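PDB 6NX5: pumilio domain-containing protein C56F2.08c from Schizosaccharomyces pombe, which probably binds AU-rich regions in mRNA 3' untranslated regions, with the RNA recognition motif (RRM) domain described here being one part of the longer PUF protein. Local coordinates for residues M5-N10 and S37-A42; S9-G14 and P63-H68; V30-M35 and I43-S48; V54-L59 and V71-A76. One frame throughout, in Å; residues are numbered along the deposited sequence.

Overall arrangement
In this RRM domain one four-stranded antiparallel sheet, ordered 30-35, 42-46, 4-9, 72-75, organises distant parts of a short chain. Contacts 1 and 3, about 12 Å apart between centres, share strand 42-46; contact 1 adds the central strand 4-9, contact 3 the edge strand 30-35. Contact 4, centred about 12 Å from the centres of both, sets helix 49-59 against the other edge strand, 72-75. Contact 2 joins loops beyond the strand ends, about 19 Å from contact 3 between centres, and meets contact 1 at Asn10. Along the chain contact 3 is nested within the loop of contact 2 and precedes contact 4. Contacts 1, 3 and 4 touch the second subunit, so the sheet, not contact 2, carries the pairing.

Contact 1: residues M5-N10 and S37-A42; sequences MLYVSN and SPDNSA
Val8 and Ala42 form an antiparallel hydrogen-bonded pair between strands 4-9 and 42-46. Val8 N reaches Ala42 O at 2.8 Å in a nearly straight bond (171°), and Ala42 N returns to Val8 O at 2.8 Å. Both side chains lie on the face covered by helix 17-24. On the other face, Tyr7 has CG anti to the backbone N (chi1 172°), and its ring passes Ser41, with CE1 3.9 Å from Ser41 CB. Water 1, at the ring edge in its plane, is held by Tyr7 OH at 2.5 Å and donates to Asp39 OD2. Ser41 OG donates to the same oxygen at 2.9 Å, from above the carboxylate plane. Water 2 accepts from Asn10 N and donates to Asn40 OD1 and Ser41 OG. The Asn10 and Asn40 side chains run side by side, their amide planes 79° apart; each ND2 is anchored by a carbonyl, Asn10 to Pro70 and Asn40 to Leu11. An alanine in place of Tyr7 would probably leave water 1 without its hydroxyl mate and lose the stack on Tyr7 of the second subunit. Tyr7 sits at the aromatic position of the RNP2 motif, where many RRMs stack an RNA base. The two donors on Asp39 OD2 are likely to stabilise its negative charge near the Tyr7 hydroxyl.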
# COMPACT_ATOMS: atom_id res chain seq x y z
N MET A 5 -4.40 6.81 -1.64
CA MET A 5 -4.22 5.44 -1.17
C MET A 5 -4.20 5.41 0.35
O MET A 5 -3.51 6.23 0.98
CB MET A 5 -2.92 4.84 -1.69
CG MET A 5 -2.86 4.73 -3.20
SD MET A 5 -3.81 3.29 -3.70
CE MET A 5 -3.10 2.89 -5.28
N LEU A 6 -4.94 4.47 0.91
CA LEU A 6 -4.92 4.16 2.34
C LEU A 6 -4.33 2.78 2.53
O LEU A 6 -4.75 1.83 1.86
CB LEU A 6 -6.33 4.19 2.95
CG LEU A 6 -7.12 5.49 2.82
CD1 LEU A 6 -8.51 5.30 3.38
CD2 LEU A 6 -6.44 6.66 3.52
N TYR A 7 -3.36 2.69 3.44
CA TYR A 7 -2.81 1.41 3.87
C TYR A 7 -3.50 1.02 5.17
O TYR A 7 -3.43 1.75 6.16
CB TYR A 7 -1.29 1.52 4.06
CG TYR A 7 -0.68 0.29 4.70
CD1 TYR A 7 -0.67 -0.93 4.04
CD2 TYR A 7 -0.16 0.36 5.97
CE1 TYR A 7 -0.13 -2.05 4.64
CE2 TYR A 7 0.38 -0.75 6.58
CZ TYR A 7 0.39 -1.95 5.91
OH TYR A 7 0.94 -3.04 6.52
N VAL A 8 -4.20 -0.11 5.14
CA VAL A 8 -5.03 -0.55 6.26
C VAL A 8 -4.37 -1.77 6.88
O VAL A 8 -4.09 -2.76 6.18
CB VAL A 8 -6.46 -0.85 5.80
CG1 VAL A 8 -7.37 -1.17 6.99
CG2 VAL A 8 -7.02 0.32 4.99
N SER A 9 -4.15 -1.73 8.20
CA SER A 9 -3.49 -2.84 8.87
C SER A 9 -4.25 -3.20 10.15
O SER A 9 -5.13 -2.47 10.62
CB SER A 9 -2.01 -2.52 9.17
OG SER A 9 -1.85 -1.32 9.90
N ASN A 10 -3.90 -4.36 10.68
CA ASN A 10 -4.58 -4.97 11.83
C ASN A 10 -6.04 -5.26 11.52
O ASN A 10 -6.93 -4.99 12.32
CB ASN A 10 -4.46 -4.11 13.09
CG ASN A 10 -4.72 -4.93 14.35
OD1 ASN A 10 -4.60 -6.15 14.31
ND2 ASN A 10 -5.08 -4.26 15.45
N SER A 37 -2.76 -10.30 1.54
CA SER A 37 -2.71 -11.65 2.08
C SER A 37 -1.36 -12.29 1.78
O SER A 37 -0.78 -12.04 0.72
CB SER A 37 -3.85 -12.49 1.50
OG SER A 37 -5.04 -11.73 1.38
N PRO A 38 -0.84 -13.13 2.68
CA PRO A 38 -1.53 -13.64 3.87
C PRO A 38 -1.50 -12.70 5.07
O PRO A 38 -1.98 -13.09 6.14
CB PRO A 38 -0.77 -14.92 4.17
CG PRO A 38 0.63 -14.58 3.79
CD PRO A 38 0.51 -13.71 2.55
N ASP A 39 -0.95 -11.50 4.91
CA ASP A 39 -0.99 -10.55 6.01
C ASP A 39 -2.40 -9.97 6.18
O ASP A 39 -3.20 -9.93 5.24
CB ASP A 39 0.02 -9.42 5.80
CG ASP A 39 0.29 -8.63 7.06
OD1 ASP A 39 0.31 -9.25 8.15
OD2 ASP A 39 0.47 -7.40 6.97
N ASN A 40 -2.69 -9.54 7.39
CA ASN A 40 -3.99 -8.95 7.69
C ASN A 40 -4.01 -7.47 7.35
O ASN A 40 -4.36 -6.62 8.17
CB ASN A 40 -4.35 -9.19 9.16
CG ASN A 40 -3.35 -8.58 10.14
OD1 ASN A 40 -2.16 -8.47 9.84
ND2 ASN A 40 -3.83 -8.19 11.33
N SER A 41 -3.62 -7.14 6.11
CA SER A 41 -3.58 -5.75 5.66
C SER A 41 -4.17 -5.61 4.27
O SER A 41 -4.37 -6.59 3.54
CB SER A 41 -2.14 -5.20 5.67
OG SER A 41 -1.56 -5.32 6.96
N ALA A 42 -4.48 -4.37 3.89
CA ALA A 42 -5.07 -4.09 2.59
C ALA A 42 -4.75 -2.66 2.18
O ALA A 42 -4.26 -1.85 2.98
CB ALA A 42 -6.59 -4.32 2.61
O HOH W 1 1.57 -5.23 5.54
O HOH W 2 -1.41 -5.87 9.78

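Contact 2: residues S9-G14 and P63-H68; sequences SNLPVG and PVFENH
His68 and Phe65 both turn their rings on Pro12, and the pyrrolidine crosses each of them at about a right angle. Pro12 CA stands 4.0 Å above the plane of the imidazole, over its centre, while Pro12 CG approaches His68 CD2 to 3.5 Å. Against Phe65 the proline presents CG and CD: Pro12 CD lies over one face of the ring, offset toward the rim, and makes a CH-pi contact 3.8 Å from the centroid, 24° off the normal. Leu11 adds a looser touch, its CD2 lying 4.3 Å from Phe65 CE1. A type II beta turn from Phe65 to His68 brings the two aromatic residues round to the same proline, and Leu23 of helix 17-24 also packs on Phe65. The contact ties the loop between strand 4-9 and helix 17-24 to that between helix 49-59 and strand 72-75, at the surface.

The imidazole is fixed by its rim as well as its face. CG of His68, anti to the backbone N (chi1 -179°), is carried toward the other loop, and NE2 donates to Asn10 O at 2.6 Å, close to straight (166°). The acceptor lies in the plane of the imidazole, yet the nitrogen stands well above the carbonyl plane of Asn10. The Asn10 amide crosses the ring obliquely and brings OD1 to 3.2 Å from His68 CE1; its ND2 is tied to Pro70 O. A carbonyl acceptor requires a proton on NE2, and the two Asn10 oxygens near this edge would probably favour a ring carrying that proton.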
# COMPACT_ATOMS: atom_id res chain seq x y z
N SER A 9 -4.15 -1.73 8.20
CA SER A 9 -3.49 -2.84 8.87
C SER A 9 -4.25 -3.20 10.15
O SER A 9 -5.13 -2.47 10.62
CB SER A 9 -2.01 -2.52 9.17
OG SER A 9 -1.85 -1.32 9.90
N ASN A 10 -3.90 -4.36 10.68
CA ASN A 10 -4.58 -4.97 11.83
C ASN A 10 -6.04 -5.26 11.52
O ASN A 10 -6.93 -4.99 12.32
CB ASN A 10 -4.46 -4.11 13.09
CG ASN A 10 -4.72 -4.93 14.35
OD1 ASN A 10 -4.60 -6.15 14.31
ND2 ASN A 10 -5.08 -4.26 15.45
N LEU A 11 -6.29 -5.80 10.33
CA LEU A 11 -7.59 -6.38 10.05
C LEU A 11 -7.78 -7.66 10.86
O LEU A 11 -6.80 -8.33 11.20
CB LEU A 11 -7.73 -6.70 8.57
CG LEU A 11 -7.63 -5.48 7.68
CD1 LEU A 11 -7.62 -5.91 6.21
CD2 LEU A 11 -8.77 -4.53 7.98
N PRO A 12 -9.02 -8.02 11.19
CA PRO A 12 -9.27 -9.36 11.75
C PRO A 12 -8.79 -10.42 10.77
O PRO A 12 -8.88 -10.25 9.56
CB PRO A 12 -10.79 -9.39 11.92
CG PRO A 12 -11.18 -7.97 12.06
CD PRO A 12 -10.24 -7.20 11.16
N VAL A 13 -8.25 -11.52 11.31
CA VAL A 13 -7.79 -12.58 10.43
C VAL A 13 -8.97 -13.07 9.60
O VAL A 13 -10.11 -13.13 10.07
CB VAL A 13 -7.13 -13.72 11.22
CG1 VAL A 13 -6.02 -13.17 12.11
CG2 VAL A 13 -8.15 -14.49 12.04
N GLY A 14 -8.70 -13.35 8.32
CA GLY A 14 -9.74 -13.78 7.42
C GLY A 14 -10.62 -12.68 6.84
O GLY A 14 -11.58 -13.00 6.14
N PRO A 63 -11.63 0.33 17.02
CA PRO A 63 -12.07 -1.07 16.97
C PRO A 63 -13.39 -1.19 16.24
O PRO A 63 -14.45 -1.26 16.87
CB PRO A 63 -12.19 -1.46 18.45
CG PRO A 63 -11.58 -0.30 19.24
CD PRO A 63 -11.73 0.90 18.37
N VAL A 64 -13.35 -1.21 14.90
CA VAL A 64 -14.59 -1.21 14.12
C VAL A 64 -15.14 -2.61 13.89
O VAL A 64 -16.28 -2.73 13.42
CB VAL A 64 -14.37 -0.51 12.76
CG1 VAL A 64 -13.77 0.85 12.98
CG2 VAL A 64 -13.48 -1.34 11.87
N PHE A 65 -14.39 -3.65 14.21
CA PHE A 65 -14.83 -5.03 14.10
C PHE A 65 -15.04 -5.60 15.49
O PHE A 65 -14.38 -5.20 16.46
CB PHE A 65 -13.80 -5.89 13.35
CG PHE A 65 -13.59 -5.48 11.92
CD1 PHE A 65 -12.56 -4.63 11.57
CD2 PHE A 65 -14.41 -5.98 10.91
CE1 PHE A 65 -12.36 -4.25 10.24
CE2 PHE A 65 -14.21 -5.61 9.58
CZ PHE A 65 -13.18 -4.75 9.26
N GLU A 66 -15.97 -6.54 15.60
CA GLU A 66 -16.27 -7.13 16.90
C GLU A 66 -15.12 -8.01 17.37
O GLU A 66 -14.50 -8.72 16.57
CB GLU A 66 -17.55 -7.94 16.86
CG GLU A 66 -18.00 -8.36 18.26
CD GLU A 66 -19.23 -9.25 18.26
OE1 GLU A 66 -19.70 -9.63 17.17
OE2 GLU A 66 -19.71 -9.56 19.37
N ASN A 67 -14.84 -7.96 18.68
CA ASN A 67 -13.86 -8.82 19.34
C ASN A 67 -12.47 -8.69 18.74
O ASN A 67 -11.70 -9.65 18.70
CB ASN A 67 -14.32 -10.28 19.34
CG ASN A 67 -15.32 -10.54 20.43
OD1 ASN A 67 -15.16 -10.04 21.54
ND2 ASN A 67 -16.36 -11.30 20.11
N HIS A 68 -12.15 -7.49 18.28
CA HIS A 68 -10.86 -7.22 17.68
C HIS A 68 -10.41 -5.83 18.11
O HIS A 68 -11.24 -4.93 18.30
CB HIS A 68 -10.93 -7.33 16.16
CG HIS A 68 -9.63 -7.09 15.47
ND1 HIS A 68 -8.48 -7.78 15.79
CD2 HIS A 68 -9.29 -6.24 14.47
CE1 HIS A 68 -7.49 -7.36 15.02
NE2 HIS A 68 -7.96 -6.42 14.21

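Contact 3: residues V30-M35 and I43-S48; sequences VKDIWM and IVSYES
Trp34 and Ile43 exchange two backbone hydrogen bonds as an antiparallel pair: Trp34 N donates to Ile43 O at 2.9 Å, and Ile43 N to Trp34 O at 2.8 Å. From CB the tryptophan side chain leaves on the face shared with Ile43, CG standing anti to the carbonyl carbon (chi1 -61°). The six-membered part of the indole then runs beside the partner strand. First CE3 meets Ile43 CG2 at 3.8 Å, with Ile43 O lying near the ring plane at this edge. One atom further out, CZ3 comes within 4.1 Å of Ser45 CB. Met5 of strand 4-9 also packs on the indole, as does Met5 of the second subunit.

Further along the hairpin, Ser45 bonds to two successive residues: Lys31 N donates to Ser45 O at 2.7 Å, and Ser45 N to Asp32 O at 3.0 Å. Lys31 NZ meets Asp32 OD2 in a salt bridge of 2.7 Å, on the syn side of the carboxylate. Val30 CG2 rests 3.9 Å from Tyr46 CE2, and its CG1 lies beside Val44 CG1, while the hydroxyl of Tyr46 bonds to Phe24 O.

Trp34 and Met35 also pair with a strand of the second subunit, so the sheet continues across the interface. The hairpin of strands 30-35 and 42-46 is the beta2-beta3 unit of the RRM fold; its second strand corresponds to RNP1, with Ser41 and Ile43 at positions that are aromatic in many RRMs.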
# COMPACT_ATOMS: atom_id res chain seq x y z
N VAL A 30 -15.24 4.10 -3.25
CA VAL A 30 -14.01 3.31 -3.26
C VAL A 30 -13.65 2.96 -4.69
O VAL A 30 -14.46 2.37 -5.43
CB VAL A 30 -14.17 2.05 -2.41
CG1 VAL A 30 -12.93 1.16 -2.52
CG2 VAL A 30 -14.46 2.42 -0.95
N LYS A 31 -12.43 3.28 -5.09
CA LYS A 31 -12.00 3.09 -6.47
C LYS A 31 -11.42 1.70 -6.70
O LYS A 31 -11.64 1.12 -7.77
CB LYS A 31 -10.96 4.15 -6.86
CG LYS A 31 -10.79 4.36 -8.37
CD LYS A 31 -9.71 3.48 -8.95
CE LYS A 31 -9.76 3.47 -10.48
NZ LYS A 31 -8.99 2.33 -11.08
N ASP A 32 -10.69 1.17 -5.73
CA ASP A 32 -10.03 -0.12 -5.87
C ASP A 32 -9.67 -0.59 -4.48
O ASP A 32 -9.52 0.22 -3.56
CB ASP A 32 -8.77 -0.03 -6.74
CG ASP A 32 -9.06 -0.17 -8.22
OD1 ASP A 32 -9.81 -1.10 -8.60
OD2 ASP A 32 -8.56 0.66 -9.00
N ILE A 33 -9.53 -1.91 -4.34
CA ILE A 33 -9.05 -2.54 -3.12
C ILE A 33 -8.05 -3.62 -3.51
O ILE A 33 -8.31 -4.37 -4.46
CB ILE A 33 -10.20 -3.15 -2.29
CG1 ILE A 33 -11.16 -2.05 -1.85
CG2 ILE A 33 -9.65 -3.92 -1.08
CD1 ILE A 33 -12.48 -2.59 -1.36
N TRP A 34 -6.92 -3.67 -2.83
CA TRP A 34 -5.95 -4.76 -2.95
C TRP A 34 -5.75 -5.39 -1.58
O TRP A 34 -5.64 -4.69 -0.57
CB TRP A 34 -4.60 -4.27 -3.46
CG TRP A 34 -4.62 -3.65 -4.81
CD1 TRP A 34 -4.28 -4.25 -5.98
CD2 TRP A 34 -4.96 -2.30 -5.13
NE1 TRP A 34 -4.39 -3.36 -7.02
CE2 TRP A 34 -4.82 -2.15 -6.52
CE3 TRP A 34 -5.38 -1.20 -4.37
CZ2 TRP A 34 -5.07 -0.95 -7.17
CZ3 TRP A 34 -5.62 -0.00 -5.03
CH2 TRP A 34 -5.47 0.11 -6.41
N MET A 35 -5.68 -6.72 -1.54
CA MET A 35 -5.42 -7.43 -0.29
C MET A 35 -3.95 -7.83 -0.22
O MET A 35 -3.37 -8.26 -1.22
CB MET A 35 -6.30 -8.69 -0.19
CG MET A 35 -7.78 -8.39 -0.29
SD MET A 35 -8.37 -7.30 1.02
CE MET A 35 -8.13 -8.37 2.45
N ILE A 43 -4.99 -2.37 0.91
CA ILE A 43 -4.84 -1.04 0.34
C ILE A 43 -6.18 -0.64 -0.26
O ILE A 43 -6.80 -1.43 -0.99
CB ILE A 43 -3.74 -0.98 -0.74
CG1 ILE A 43 -2.40 -1.30 -0.11
CG2 ILE A 43 -3.73 0.42 -1.38
CD1 ILE A 43 -1.33 -1.61 -1.13
N VAL A 44 -6.63 0.57 0.06
CA VAL A 44 -7.92 1.08 -0.38
C VAL A 44 -7.68 2.41 -1.07
O VAL A 44 -6.97 3.27 -0.53
CB VAL A 44 -8.89 1.29 0.80
CG1 VAL A 44 -10.21 1.84 0.29
CG2 VAL A 44 -9.08 0.01 1.59
N SER A 45 -8.25 2.58 -2.26
CA SER A 45 -8.08 3.82 -3.01
C SER A 45 -9.40 4.57 -3.15
O SER A 45 -10.46 3.97 -3.34
CB SER A 45 -7.50 3.56 -4.40
OG SER A 45 -8.43 2.92 -5.24
N TYR A 46 -9.30 5.89 -3.04
CA TYR A 46 -10.35 6.84 -3.39
C TYR A 46 -9.79 7.81 -4.42
O TYR A 46 -8.64 8.26 -4.31
CB TYR A 46 -10.80 7.67 -2.20
CG TYR A 46 -11.46 6.96 -1.06
CD1 TYR A 46 -10.72 6.61 0.06
CD2 TYR A 46 -12.83 6.71 -1.06
CE1 TYR A 46 -11.33 5.99 1.15
CE2 TYR A 46 -13.45 6.09 0.04
CZ TYR A 46 -12.69 5.74 1.13
OH TYR A 46 -13.28 5.12 2.21
N GLU A 47 -10.63 8.22 -5.38
CA GLU A 47 -10.18 9.27 -6.29
C GLU A 47 -10.04 10.60 -5.55
O GLU A 47 -9.09 11.35 -5.81
CB GLU A 47 -11.15 9.40 -7.47
CG GLU A 47 -10.62 10.25 -8.61
CD GLU A 47 -9.64 9.51 -9.51
OE1 GLU A 47 -9.75 9.65 -10.75
OE2 GLU A 47 -8.77 8.79 -8.99
N SER A 48 -10.93 10.90 -4.60
CA SER A 48 -10.92 12.18 -3.89
C SER A 48 -10.11 12.14 -2.61
O SER A 48 -10.36 11.29 -1.74
CB SER A 48 -12.34 12.65 -3.55
OG SER A 48 -13.20 12.56 -4.67

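Contact 4: residues V54-L59 and V71-A76; sequences VARDAL and VQVMLA
Helix 54-59 runs nearly antiparallel to strand 72-75, their axes approaching to 7.9 Å at 154°, and Arg56 and Val73 have the nearest CA atoms. Arg56 crosses Val73 at a slant, its CG 3.4 Å from Val73 O and 3.9 Å from Val73 CG1. Bends at chi2 and chi3 then turn the chain, and NH1 comes 3.8 Å from Leu75 CB, the two side chains crossing at about a right angle. Helix 49-59 is the connection of a beta-alpha-beta crossover, the second half of the RRM fold, leading from strand 42-46 to strand 72-75 with strand 4-9 between them. Toward the helix end, Leu59 CB packs on Val73 CG2 at 3.9 Å, and Val71 CG1 approaches Leu59 O to 3.2 Å; Phe24 of helix 17-24 touches both Leu59 and Val73. The guanidinium of Arg56 grips Asp57 side-on, NE and NH2 both donating to OD2 from the same face of the carboxylate. An alanine at Arg56 would probably leave Asp57 without its charge partner and water 3 held less firmly. That water accepts from Arg56 NH1 at 2.9 Å and from Leu75 N at 3.0 Å.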
# COMPACT_ATOMS: atom_id res chain seq x y z
N VAL A 54 -11.27 11.83 5.33
CA VAL A 54 -12.40 11.58 6.22
C VAL A 54 -12.44 10.12 6.66
O VAL A 54 -12.68 9.83 7.84
CB VAL A 54 -13.72 12.00 5.54
CG1 VAL A 54 -14.94 11.43 6.29
CG2 VAL A 54 -13.78 13.53 5.50
N ALA A 55 -12.19 9.20 5.73
CA ALA A 55 -12.16 7.77 6.07
C ALA A 55 -11.05 7.47 7.07
O ALA A 55 -11.26 6.74 8.05
CB ALA A 55 -11.97 6.94 4.80
N ARG A 56 -9.85 8.01 6.83
CA ARG A 56 -8.73 7.79 7.73
C ARG A 56 -9.06 8.30 9.13
O ARG A 56 -8.81 7.62 10.13
CB ARG A 56 -7.48 8.48 7.17
CG ARG A 56 -6.16 8.09 7.84
CD ARG A 56 -5.87 8.88 9.11
NE ARG A 56 -6.25 10.29 8.99
CZ ARG A 56 -5.50 11.22 8.41
NH1 ARG A 56 -4.31 10.92 7.91
NH2 ARG A 56 -5.94 12.46 8.33
N ASP A 57 -9.61 9.52 9.23
CA ASP A 57 -9.97 10.08 10.53
C ASP A 57 -11.04 9.24 11.20
O ASP A 57 -11.05 9.09 12.44
CB ASP A 57 -10.50 11.50 10.35
CG ASP A 57 -9.42 12.49 10.06
OD1 ASP A 57 -9.76 13.66 9.79
OD2 ASP A 57 -8.23 12.12 10.08
N ALA A 58 -12.00 8.72 10.43
CA ALA A 58 -13.09 7.98 11.05
C ALA A 58 -12.66 6.59 11.52
O ALA A 58 -13.23 6.07 12.49
CB ALA A 58 -14.25 7.85 10.07
N LEU A 59 -11.67 5.98 10.87
CA LEU A 59 -11.36 4.58 11.11
C LEU A 59 -10.03 4.33 11.79
O LEU A 59 -9.88 3.28 12.41
CB LEU A 59 -11.41 3.79 9.80
CG LEU A 59 -12.79 3.71 9.14
CD1 LEU A 59 -12.69 3.10 7.74
CD2 LEU A 59 -13.77 2.92 10.01
N VAL A 71 -8.24 -1.06 14.38
CA VAL A 71 -7.71 -1.07 13.02
C VAL A 71 -6.82 0.15 12.82
O VAL A 71 -7.04 1.21 13.42
CB VAL A 71 -8.84 -1.12 11.97
CG1 VAL A 71 -9.71 0.13 12.05
CG2 VAL A 71 -8.28 -1.25 10.55
N GLN A 72 -5.82 0.01 11.97
CA GLN A 72 -4.93 1.11 11.62
C GLN A 72 -5.17 1.51 10.18
O GLN A 72 -5.31 0.64 9.31
CB GLN A 72 -3.47 0.70 11.80
CG GLN A 72 -3.14 0.19 13.19
CD GLN A 72 -3.53 1.18 14.26
OE1 GLN A 72 -2.96 2.27 14.34
NE2 GLN A 72 -4.49 0.81 15.11
N VAL A 73 -5.25 2.82 9.93
CA VAL A 73 -5.43 3.36 8.58
C VAL A 73 -4.44 4.50 8.39
O VAL A 73 -4.47 5.48 9.15
CB VAL A 73 -6.87 3.84 8.33
CG1 VAL A 73 -7.00 4.38 6.89
CG2 VAL A 73 -7.88 2.71 8.60
N MET A 74 -3.59 4.39 7.36
CA MET A 74 -2.57 5.39 7.08
C MET A 74 -2.79 5.94 5.68
O MET A 74 -2.89 5.17 4.71
CB MET A 74 -1.17 4.79 7.21
CG MET A 74 -0.85 4.33 8.62
SD MET A 74 0.19 2.85 8.69
CE MET A 74 1.60 3.36 7.71
N LEU A 75 -2.90 7.25 5.59
CA LEU A 75 -3.05 7.91 4.30
C LEU A 75 -1.67 8.15 3.69
O LEU A 75 -0.84 8.86 4.29
CB LEU A 75 -3.81 9.22 4.50
CG LEU A 75 -3.88 10.19 3.34
CD1 LEU A 75 -4.56 9.55 2.14
CD2 LEU A 75 -4.64 11.43 3.81
N ALA A 76 -1.44 7.61 2.50
CA ALA A 76 -0.17 7.88 1.83
C ALA A 76 -0.15 9.32 1.33
O ALA A 76 -1.18 9.97 1.19
CB ALA A 76 0.05 6.92 0.65
O HOH W 3 -2.39 8.72 8.12